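Long-range contacts in prolyl-tRNA synthetase (Naegleria fowleri, PDB 6UYH), which probably attaches proline to its cognate tRNA at the expense of ATP, as a class II aminoacyl-tRNA synthetase, and here binds halofuginone together with an ATP analogue: residues Glu12-Lys17 with Ser27-Lys32; Glu34-Tyr39 with Val157-Ser162; Asp285-Val290 with Cys374-Gly379. All coordinates share one frame; numbering follows the deposited sequence.

Interaction 1 of 3, residues Glu12-Lys17 with Ser27-Lys32; sequences EGIDVK and SQVITK
Ile-14 and Gln-28 are the residues with the nearest CA atoms, 6.1 Å apart where the irregular N-terminal segment 12-17 passes one face of helix 22-32. This is a loop folded back on the first helix of the chain, and its polar bonds come from two long side chains, Gln-28 and Lys-32, that stand one helical turn apart on that face. Gln-28 suits its place because an amide can accept and donate at once. Its OE1 takes the backbone N-H of Asp-15 at 3.0 Å in an almost straight bond (177°), while NE2 is hydrogen-bonded to Glu-24 a turn earlier in the helix. Lys-32 NZ reaches the same OE1, also at 3.0 Å, but from the opposite face of the amide plane, so two donors grip one oxygen and should limit the rotation of the amide. The lysine starts with CG anti to its carbonyl carbon (chi1 -65°) and continues fully extended, the length needed to bring the ammonium to the loop. There NZ donates to Gly-13 O at 2.8 Å, nearly along the C=O axis (166°). A longer salt bridge of 3.3 Å to Asp-15 OD2 is less certain, because Asp-15 adopts two conformations. A small apolar patch adjoins this polar group: Ile-14 sends CD1 to within 3.8 Å of Val-29 CG2, and its side chain also packs on Trp-25 and on Leu-352 of helix 343-353, a fitting role for a branched aliphatic chain between two helices. Val-16 brings its CG2 methyl to 3.4 Å from Gln-28 NE2. Near the surface, a water accepts from Lys-32 NZ at 3.0 Å.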
loop_
_atom_site.group_PDB
_atom_site.type_symbol
_atom_site.label_atom_id
_atom_site.label_comp_id
_atom_site.label_asym_id
_atom_site.label_seq_id
_atom_site.Cartn_x
_atom_site.Cartn_y
_atom_site.Cartn_z
ATOM N N GLU A 12 11.602 15.488 -24.370
ATOM C CA GLU A 12 11.866 16.869 -24.765
ATOM C C GLU A 12 10.561 17.630 -25.019
ATOM O O GLU A 12 10.368 18.734 -24.504
ATOM C CB GLU A 12 12.759 16.917 -26.011
ATOM N N GLY A 13 9.664 17.042 -25.808
ATOM C CA GLY A 13 8.426 17.719 -26.141
ATOM C C GLY A 13 7.377 16.767 -26.666
ATOM O O GLY A 13 7.678 15.663 -27.131
ATOM N N ILE A 14 6.127 17.208 -26.562
ATOM C CA ILE A 14 5.001 16.509 -27.170
ATOM C C ILE A 14 4.967 16.904 -28.641
ATOM O O ILE A 14 4.871 18.092 -28.967
ATOM C CB ILE A 14 3.684 16.875 -26.469
ATOM C CG1 ILE A 14 3.844 16.803 -24.946
ATOM C CG2 ILE A 14 2.552 15.981 -26.947
ATOM C CD1 ILE A 14 4.293 15.449 -24.437
ATOM N N ASP A 15 5.077 15.927 -29.538
ATOM C CA ASP A 15 5.147 16.167 -30.974
ATOM C C ASP A 15 3.821 15.932 -31.683
ATOM O O ASP A 15 3.759 16.063 -32.912
ATOM C CB ASP A 15 6.226 15.274 -31.601
ATOM C CG ASP A 15 7.589 15.479 -30.974
ATOM O OD1 ASP A 15 7.998 16.645 -30.797
ATOM O OD2 ASP A 15 8.244 14.470 -30.647
ATOM N N VAL A 16 2.775 15.553 -30.952
ATOM C CA VAL A 16 1.451 15.304 -31.511
ATOM C C VAL A 16 0.440 16.036 -30.641
ATOM O O VAL A 16 0.457 15.893 -29.415
ATOM C CB VAL A 16 1.130 13.797 -31.565
ATOM C CG1 VAL A 16 -0.303 13.570 -32.015
ATOM C CG2 VAL A 16 2.096 13.086 -32.503
ATOM N N LYS A 17 -0.450 16.799 -31.269
ATOM C CA LYS A 17 -1.404 17.609 -30.523
ATOM C C LYS A 17 -2.557 16.767 -29.987
ATOM O O LYS A 17 -2.936 15.746 -30.563
ATOM C CB LYS A 17 -1.951 18.738 -31.399
ATOM C CG LYS A 17 -0.897 19.786 -31.748
ATOM C CD LYS A 17 -1.466 20.903 -32.620
ATOM C CE LYS A 17 -2.414 21.807 -31.838
ATOM N NZ LYS A 17 -1.748 22.457 -30.667
ATOM N N SER A 27 -0.146 8.811 -25.059
ATOM C CA SER A 27 1.061 8.020 -24.873
ATOM C C SER A 27 2.275 8.915 -24.658
ATOM O O SER A 27 3.078 8.671 -23.749
ATOM C CB SER A 27 1.266 7.104 -26.074
ATOM O OG SER A 27 2.459 6.361 -25.927
ATOM N N GLN A 28 2.408 9.972 -25.462
ATOM C CA GLN A 28 3.563 10.852 -25.327
ATOM C C GLN A 28 3.535 11.600 -24.000
ATOM O O GLN A 28 4.574 11.750 -23.350
ATOM C CB GLN A 28 3.632 11.822 -26.507
ATOM C CG GLN A 28 3.993 11.135 -27.820
ATOM C CD GLN A 28 4.477 12.107 -28.878
ATOM O OE1 GLN A 28 5.067 13.142 -28.564
ATOM N NE2 GLN A 28 4.216 11.785 -30.141
ATOM N N VAL A 29 2.352 12.042 -23.560
ATOM C CA VAL A 29 2.280 12.820 -22.324
ATOM C C VAL A 29 2.589 11.945 -21.107
ATOM O O VAL A 29 3.319 12.366 -20.201
ATOM C CB VAL A 29 0.909 13.515 -22.197
ATOM C CG1 VAL A 29 0.728 14.098 -20.797
ATOM C CG2 VAL A 29 0.776 14.622 -23.246
ATOM N N ILE A 30 2.042 10.724 -21.047
ATOM C CA ILE A 30 2.256 9.933 -19.835
ATOM C C ILE A 30 3.699 9.425 -19.744
ATOM O O ILE A 30 4.217 9.236 -18.639
ATOM C CB ILE A 30 1.252 8.771 -19.723
ATOM C CG1 ILE A 30 1.487 7.729 -20.820
ATOM C CG2 ILE A 30 -0.204 9.311 -19.675
ATOM C CD1 ILE A 30 0.400 6.638 -20.897
ATOM N N THR A 31 4.370 9.209 -20.883
ATOM C CA THR A 31 5.747 8.713 -20.840
ATOM C C THR A 31 6.748 9.848 -20.671
ATOM O O THR A 31 7.667 9.754 -19.846
ATOM C CB THR A 31 6.092 7.903 -22.101
ATOM O OG1 THR A 31 5.883 8.696 -23.281
ATOM C CG2 THR A 31 5.258 6.620 -22.170
ATOM N N LYS A 32 6.612 10.915 -21.461
ATOM C CA LYS A 32 7.617 11.975 -21.439
ATOM C C LYS A 32 7.545 12.810 -20.168
ATOM O O LYS A 32 8.539 13.443 -19.795
ATOM C CB LYS A 32 7.472 12.858 -22.682
ATOM C CG LYS A 32 7.761 12.096 -23.961
ATOM C CD LYS A 32 7.597 12.958 -25.208
ATOM C CE LYS A 32 7.996 12.171 -26.451
ATOM N NZ LYS A 32 7.903 12.976 -27.704
HETATM O O HOH W 1 10.628 14.187 -27.297
#

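Interaction 2 of 3, residues Glu34-Tyr39 with Val157-Ser162; sequences EFLDYY and VPFIRS. With ANP (phosphoaminophosphonic acid-adenylate ester), chain C; EDO (1,2-ethanediol), chain L.
Leu-36 and Phe-159 form the tight heart of this contact, meeting tip to tip with CD1 of the leucine over one face of the ring. The methyl lies 3.9 Å from the ring centroid, 25° off the normal, a CH-pi contact displaced toward CZ, which is 3.5 Å from CD1. The leucine CG is anti to the backbone N (chi1 -180°), which carries it toward the loop; chi2 (149°) then sets CD1. The same CD1 touches Pro-158 CB at 3.9 Å. Phe-47 meets the Phe-159 ring edge-to-face, so a flat aromatic suits this buried place.

The rest is looser. Phe-35 turns a ring edge to Phe-159 CZ from farther off, CD1 at 4.4 Å. On the outer side Tyr-38 merely approaches Pro-158 CG obliquely with CE1; its hydroxyl bonds to Ser-27, while a 1,2-ethanediol, probably from the crystallisation liquor, lies at the ring edge.

Segment 157-162 belongs to the loop between strands 140-149 and 164-174, consistent with the motif 2 loop of class II synthetases, and carries a classic beta bulge at Ile-160 and Arg-161. Ser-162 N donates to adenine N1 at 3.2 Å and its O accepts from N6 at 3.0 Å, while Arg-161 NH1 donates to phosphate oxygen O2G. No hydrogen bond crosses between the segments, so apolar packing joins them, and the nucleotide is bonded by other groups of the loop.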
loop_
_atom_site.group_PDB
_atom_site.type_symbol
_atom_site.label_atom_id
_atom_site.label_comp_id
_atom_site.label_asym_id
_atom_site.label_seq_id
_atom_site.Cartn_x
_atom_site.Cartn_y
_atom_site.Cartn_z
ATOM N N GLU A 34 7.434 11.407 -17.407
ATOM C CA GLU A 34 7.943 10.439 -16.424
ATOM C C GLU A 34 6.845 9.941 -15.483
ATOM O O GLU A 34 7.104 9.575 -14.335
ATOM C CB GLU A 34 9.137 11.010 -15.636
ATOM C CG GLU A 34 10.298 11.415 -16.546
ATOM C CD GLU A 34 11.544 11.862 -15.801
ATOM O OE1 GLU A 34 11.591 11.752 -14.557
ATOM O OE2 GLU A 34 12.486 12.319 -16.476
ATOM N N PHE A 35 5.599 9.887 -15.960
ATOM C CA PHE A 35 4.543 9.295 -15.146
ATOM C C PHE A 35 4.535 7.776 -15.262
ATOM O O PHE A 35 4.413 7.066 -14.253
ATOM C CB PHE A 35 3.174 9.861 -15.552
ATOM C CG PHE A 35 2.581 10.808 -14.539
ATOM C CD1 PHE A 35 1.273 10.625 -14.078
ATOM C CD2 PHE A 35 3.333 11.871 -14.043
ATOM C CE1 PHE A 35 0.732 11.484 -13.135
ATOM C CE2 PHE A 35 2.803 12.738 -13.101
ATOM C CZ PHE A 35 1.491 12.545 -12.650
ATOM N N LEU A 36 4.690 7.261 -16.473
ATOM C CA LEU A 36 4.377 5.869 -16.750
ATOM C C LEU A 36 5.377 5.310 -17.748
ATOM O O LEU A 36 5.910 6.037 -18.591
ATOM C CB LEU A 36 2.940 5.743 -17.289
ATOM C CG LEU A 36 2.381 4.365 -17.651
ATOM C CD1 LEU A 36 0.867 4.334 -17.405
ATOM C CD2 LEU A 36 2.674 4.035 -19.111
ATOM N N ASP A 37 5.641 4.013 -17.646
ATOM C CA ASP A 37 6.323 3.320 -18.726
ATOM C C ASP A 37 5.552 2.068 -19.109
ATOM O O ASP A 37 4.801 1.509 -18.307
ATOM C CB ASP A 37 7.754 2.951 -18.378
ATOM C CG ASP A 37 8.723 3.365 -19.461
ATOM O OD1 ASP A 37 8.290 3.463 -20.636
ATOM O OD2 ASP A 37 9.901 3.609 -19.145
ATOM N N TYR A 38 5.716 1.666 -20.367
ATOM C CA TYR A 38 5.157 0.419 -20.863
ATOM C C TYR A 38 5.985 -0.780 -20.397
ATOM O O TYR A 38 7.132 -0.649 -19.964
ATOM C CB TYR A 38 5.078 0.463 -22.387
ATOM C CG TYR A 38 4.146 1.548 -22.857
ATOM C CD1 TYR A 38 2.779 1.416 -22.693
ATOM C CD2 TYR A 38 4.631 2.723 -23.425
ATOM C CE1 TYR A 38 1.909 2.402 -23.113
ATOM C CE2 TYR A 38 3.765 3.723 -23.845
ATOM C CZ TYR A 38 2.406 3.555 -23.678
ATOM O OH TYR A 38 1.518 4.525 -24.092
ATOM N N TYR A 39 5.401 -1.971 -20.540
ATOM C CA TYR A 39 5.941 -3.194 -19.959
ATOM C C TYR A 39 5.694 -4.342 -20.931
ATOM O O TYR A 39 4.893 -4.226 -21.860
ATOM C CB TYR A 39 5.285 -3.433 -18.591
ATOM C CG TYR A 39 5.873 -4.524 -17.743
ATOM C CD1 TYR A 39 7.196 -4.467 -17.314
ATOM C CD2 TYR A 39 5.095 -5.587 -17.335
ATOM C CE1 TYR A 39 7.728 -5.467 -16.499
ATOM C CE2 TYR A 39 5.612 -6.587 -16.521
ATOM C CZ TYR A 39 6.921 -6.524 -16.116
ATOM O OH TYR A 39 7.408 -7.529 -15.314
ATOM N N VAL A 157 -5.975 0.358 -21.773
ATOM C CA VAL A 157 -5.747 1.794 -21.844
ATOM C C VAL A 157 -4.972 2.184 -20.591
ATOM O O VAL A 157 -5.426 1.911 -19.475
ATOM C CB VAL A 157 -7.054 2.603 -21.941
ATOM C CG1 VAL A 157 -6.758 4.114 -21.953
ATOM C CG2 VAL A 157 -7.847 2.203 -23.190
ATOM N N PRO A 158 -3.788 2.786 -20.710
ATOM C CA PRO A 158 -3.040 3.175 -19.510
ATOM C C PRO A 158 -3.941 3.906 -18.526
ATOM O O PRO A 158 -4.717 4.783 -18.909
ATOM C CB PRO A 158 -1.934 4.082 -20.064
ATOM C CG PRO A 158 -1.686 3.523 -21.452
ATOM C CD PRO A 158 -3.075 3.134 -21.957
ATOM N N PHE A 159 -3.875 3.478 -17.261
ATOM C CA PHE A 159 -4.672 3.949 -16.131
ATOM C C PHE A 159 -6.154 3.597 -16.245
ATOM O O PHE A 159 -6.712 3.047 -15.297
ATOM C CB PHE A 159 -4.531 5.463 -15.919
ATOM C CG PHE A 159 -3.118 5.916 -15.688
ATOM C CD1 PHE A 159 -2.392 5.464 -14.588
ATOM C CD2 PHE A 159 -2.518 6.802 -16.559
ATOM C CE1 PHE A 159 -1.078 5.880 -14.377
ATOM C CE2 PHE A 159 -1.210 7.235 -16.351
ATOM C CZ PHE A 159 -0.491 6.773 -15.251
ATOM N N ILE A 160 -6.796 3.888 -17.388
ATOM C CA ILE A 160 -8.251 3.742 -17.479
ATOM C C ILE A 160 -8.668 2.281 -17.405
ATOM O O ILE A 160 -9.696 1.946 -16.795
ATOM C CB ILE A 160 -8.781 4.377 -18.778
ATOM C CG1 ILE A 160 -8.416 5.860 -18.849
ATOM C CG2 ILE A 160 -10.299 4.155 -18.884
ATOM C CD1 ILE A 160 -9.100 6.719 -17.798
ATOM N N ARG A 161 -7.928 1.398 -18.084
ATOM C CA ARG A 161 -8.320 -0.010 -18.194
ATOM C C ARG A 161 -7.041 -0.840 -18.310
ATOM O O ARG A 161 -6.526 -1.052 -19.407
ATOM C CB ARG A 161 -9.240 -0.251 -19.384
ATOM C CG ARG A 161 -9.797 -1.686 -19.402
ATOM C CD ARG A 161 -10.751 -1.938 -20.561
ATOM N NE ARG A 161 -11.896 -1.035 -20.498
ATOM C CZ ARG A 161 -12.868 -1.121 -19.593
ATOM N NH1 ARG A 161 -12.845 -2.081 -18.675
ATOM N NH2 ARG A 161 -13.865 -0.243 -19.606
ATOM N N SER A 162 -6.539 -1.302 -17.168
ATOM C CA SER A 162 -5.329 -2.112 -17.151
ATOM C C SER A 162 -5.654 -3.492 -16.593
ATOM O O SER A 162 -6.647 -3.674 -15.883
ATOM C CB SER A 162 -4.202 -1.421 -16.359
ATOM O OG SER A 162 -4.567 -1.103 -15.021
HETATM P PG ANP C . -15.940 -1.143 -16.285
HETATM O O1G ANP C . -17.036 -1.029 -17.237
HETATM O O2G ANP C . -15.149 -2.482 -16.598
HETATM O O3G ANP C . -15.042 0.139 -16.482
HETATM P PB ANP C . -16.587 -2.398 -13.641
HETATM O O1B ANP C . -17.967 -2.745 -13.341
HETATM O O2B ANP C . -15.840 -3.657 -14.178
HETATM N N3B ANP C . -16.460 -1.168 -14.727
HETATM P PA ANP C . -15.931 -2.255 -10.827
HETATM O O1A ANP C . -17.229 -1.877 -10.230
HETATM O O2A ANP C . -15.691 -3.722 -10.687
HETATM O O3A ANP C . -15.848 -1.896 -12.372
HETATM O "O5'" ANP C . -14.642 -1.489 -10.240
HETATM C "C5'" ANP C . -14.620 -0.338 -9.364
HETATM C "C4'" ANP C . -13.985 0.792 -10.130
HETATM O "O4'" ANP C . -12.668 0.400 -10.579
HETATM C "C3'" ANP C . -14.736 1.149 -11.404
HETATM O "O3'" ANP C . -15.791 2.060 -11.124
HETATM C "C2'" ANP C . -13.645 1.777 -12.272
HETATM O "O2'" ANP C . -13.568 3.177 -12.036
HETATM C "C1'" ANP C . -12.375 1.031 -11.815
HETATM N N9 ANP C . -11.922 0.013 -12.754
HETATM C C8 ANP C . -12.638 -1.057 -13.226
HETATM N N7 ANP C . -11.977 -1.821 -14.061
HETATM C C5 ANP C . -10.731 -1.211 -14.144
HETATM C C6 ANP C . -9.568 -1.528 -14.868
HETATM N N6 ANP C . -9.439 -2.612 -15.637
HETATM N N1 ANP C . -8.512 -0.692 -14.752
HETATM C C2 ANP C . -8.615 0.367 -13.944
HETATM N N3 ANP C . -9.652 0.756 -13.199
HETATM C C4 ANP C . -10.687 -0.078 -13.347
HETATM C C1 EDO L . 1.940 -2.918 -21.851
HETATM O O1 EDO L . 2.601 -1.901 -21.095
HETATM C C2 EDO L . 1.004 -2.263 -22.863
HETATM O O2 EDO L . -0.052 -3.169 -23.194
#

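Interaction 3 of 3, residues Asp285-Val290 with Cys374-Gly379; sequences DDKGMV and CRRDTG. With EDO (1,2-ethanediol), chain B.
Asp-285 and Arg-376 join tip to tip, tying a type I beta turn, Asp-285 to Gly-288, to the turn that follows strand 370-375 in the anticodon-binding domain. The ionic part is a two-pronged, end-on salt bridge: NH1 meets the syn lone pair of OD2 at 2.8 Å, and NH2 meets OD1 on its syn side at 2.9 Å, with the two flat groups 37° apart. Arginine fits because it still has NE for Glu-351 O. Within segment 374-379, a second salt bridge has Arg-375 gripping Asp-377 side-on through NE and NH2, the carboxylate near the guanidinium plane.

Apolar packing comes from Val-290: CG2 lies over one face of the Arg-376 guanidinium, 3.7 Å from CZ, and CG1 rests on Asp-377 CA.

Among the hydrogen bonds, Lys-287 N donates to Asp-285 OD1 at 2.9 Å from the opposite face of the carboxylate to Arg-376 NH2, making an Asx turn and fixing the acid within its own loop. Gly-288 closes the turn at phi 126°, psi -144°, angles at which a CB would collide with the preceding carbonyl oxygen. A water bridges the segments, donating to Asp-285 OD2 and to Asp-377 O, each at 2.8 Å.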
loop_
_atom_site.group_PDB
_atom_site.type_symbol
_atom_site.label_atom_id
_atom_site.label_comp_id
_atom_site.label_asym_id
_atom_site.label_seq_id
_atom_site.Cartn_x
_atom_site.Cartn_y
_atom_site.Cartn_z
ATOM N N ASP A 285 -2.367 19.090 -21.770
ATOM C CA ASP A 285 -2.432 19.971 -22.928
ATOM C C ASP A 285 -1.254 19.654 -23.857
ATOM O O ASP A 285 -0.557 18.651 -23.690
ATOM C CB ASP A 285 -2.499 21.448 -22.483
ATOM C CG ASP A 285 -1.207 21.941 -21.824
ATOM O OD1 ASP A 285 -0.175 21.245 -21.884
ATOM O OD2 ASP A 285 -1.226 23.053 -21.250
ATOM N N ASP A 286 -1.032 20.519 -24.847
ATOM C CA ASP A 286 -0.036 20.228 -25.870
ATOM C C ASP A 286 1.389 20.483 -25.403
ATOM O O ASP A 286 2.332 20.160 -26.135
ATOM C CB ASP A 286 -0.328 21.034 -27.139
ATOM C CG ASP A 286 -1.578 20.538 -27.860
ATOM O OD1 ASP A 286 -1.972 19.377 -27.641
ATOM O OD2 ASP A 286 -2.159 21.306 -28.643
ATOM N N LYS A 287 1.567 21.038 -24.207
ATOM C CA LYS A 287 2.887 21.141 -23.603
ATOM C C LYS A 287 3.172 20.003 -22.636
ATOM O O LYS A 287 4.305 19.885 -22.163
ATOM C CB LYS A 287 3.045 22.483 -22.878
ATOM C CG LYS A 287 2.990 23.706 -23.788
ATOM C CD LYS A 287 3.015 24.987 -22.964
ATOM C CE LYS A 287 2.896 26.228 -23.839
ATOM N NZ LYS A 287 4.059 26.374 -24.752
ATOM N N GLY A 288 2.182 19.162 -22.342
ATOM C CA GLY A 288 2.395 18.010 -21.492
ATOM C C GLY A 288 1.444 17.926 -20.319
ATOM O O GLY A 288 0.271 18.290 -20.424
ATOM N N MET A 289 1.950 17.442 -19.188
ATOM C CA MET A 289 1.146 17.255 -17.994
ATOM C C MET A 289 0.720 18.600 -17.404
ATOM O O MET A 289 1.448 19.586 -17.482
ATOM C CB MET A 289 1.951 16.456 -16.966
ATOM C CG MET A 289 1.188 16.046 -15.731
ATOM S SD MET A 289 -0.028 14.763 -16.054
ATOM C CE MET A 289 1.024 13.414 -16.583
ATOM N N VAL A 290 -0.464 18.621 -16.784
ATOM C CA VAL A 290 -0.932 19.774 -16.008
ATOM C C VAL A 290 -1.457 19.223 -14.689
ATOM O O VAL A 290 -2.547 18.639 -14.647
ATOM C CB VAL A 290 -2.011 20.592 -16.732
ATOM C CG1 VAL A 290 -2.411 21.807 -15.887
ATOM C CG2 VAL A 290 -1.519 21.065 -18.104
ATOM N N CYS A 374 4.436 32.240 -13.069
ATOM C CA CYS A 374 3.797 31.718 -14.273
ATOM C C CYS A 374 3.001 30.481 -13.894
ATOM O O CYS A 374 3.563 29.535 -13.333
ATOM C CB CYS A 374 4.826 31.383 -15.357
ATOM S SG CYS A 374 4.090 30.790 -16.910
ATOM N N ARG A 375 1.703 30.489 -14.190
ATOM C CA ARG A 375 0.820 29.383 -13.834
ATOM C C ARG A 375 0.650 28.448 -15.028
ATOM O O ARG A 375 0.392 28.899 -16.150
ATOM C CB ARG A 375 -0.534 29.891 -13.332
ATOM C CG ARG A 375 -1.250 30.877 -14.241
ATOM C CD ARG A 375 -2.475 31.439 -13.535
ATOM N NE ARG A 375 -3.553 30.455 -13.452
ATOM C CZ ARG A 375 -4.746 30.698 -12.918
ATOM N NH1 ARG A 375 -5.010 31.891 -12.400
ATOM N NH2 ARG A 375 -5.673 29.750 -12.902
ATOM N N ARG A 376 0.799 27.145 -14.770
ATOM C CA ARG A 376 0.877 26.130 -15.819
ATOM C C ARG A 376 -0.440 25.953 -16.569
ATOM O O ARG A 376 -0.432 25.661 -17.770
ATOM C CB ARG A 376 1.307 24.801 -15.188
ATOM C CG ARG A 376 1.349 23.602 -16.127
ATOM C CD ARG A 376 2.463 23.705 -17.164
ATOM N NE ARG A 376 2.457 22.518 -18.009
ATOM C CZ ARG A 376 1.759 22.400 -19.136
ATOM N NH1 ARG A 376 1.024 23.416 -19.576
ATOM N NH2 ARG A 376 1.796 21.265 -19.822
ATOM N N ASP A 377 -1.574 26.120 -15.892
ATOM C CA ASP A 377 -2.850 25.782 -16.516
ATOM C C ASP A 377 -3.218 26.762 -17.624
ATOM O O ASP A 377 -3.695 26.344 -18.684
ATOM C CB ASP A 377 -3.948 25.708 -15.457
ATOM C CG ASP A 377 -4.193 27.028 -14.779
ATOM O OD1 ASP A 377 -3.234 27.827 -14.660
ATOM O OD2 ASP A 377 -5.353 27.266 -14.378
ATOM N N THR A 378 -3.001 28.067 -17.411
ATOM C CA THR A 378 -3.294 29.065 -18.436
ATOM C C THR A 378 -2.056 29.647 -19.102
ATOM O O THR A 378 -2.185 30.288 -20.151
ATOM C CB THR A 378 -4.110 30.229 -17.849
ATOM O OG1 THR A 378 -3.323 30.919 -16.866
ATOM C CG2 THR A 378 -5.395 29.724 -17.204
ATOM N N GLY A 379 -0.872 29.452 -18.529
ATOM C CA GLY A 379 0.322 30.095 -19.040
ATOM C C GLY A 379 0.498 31.543 -18.635
ATOM O O GLY A 379 1.513 32.153 -19.001
HETATM C C1 EDO B . -2.909 35.728 -10.397
HETATM O O1 EDO B . -3.796 36.849 -10.477
HETATM C C2 EDO B . -2.807 35.061 -11.765
HETATM O O2 EDO B . -4.115 34.624 -12.145
HETATM O O HOH W 2 -3.566 23.954 -20.119
#

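Segment 12-17 and helix 22-32 together connect the three contacts. The helix's last turns serve interaction 1 on one face, while Ile-30 O takes the N-H of Leu-36 at 3.0 Å and Ser-27 OG lies 2.8 Å from Tyr-38 OH, joining it to interaction 2. Towards interaction 3, Val-29 CG1 packs 3.9 Å from Met-289 N, and Ile-14 CG1 lies 3.9 Å from Gly-288 N. Interactions 2 and 3, with centres about 21 Å apart, touch where Phe-35 CG meets Met-289 CE at 3.7 Å, in one of two methionine conformers. Of the three, interaction 2 holds residues of the ATP-analogue pocket; interaction 3 reaches the anticodon-binding domain, and interaction 1 lies between, its centre about 14 and 13 Å from theirs.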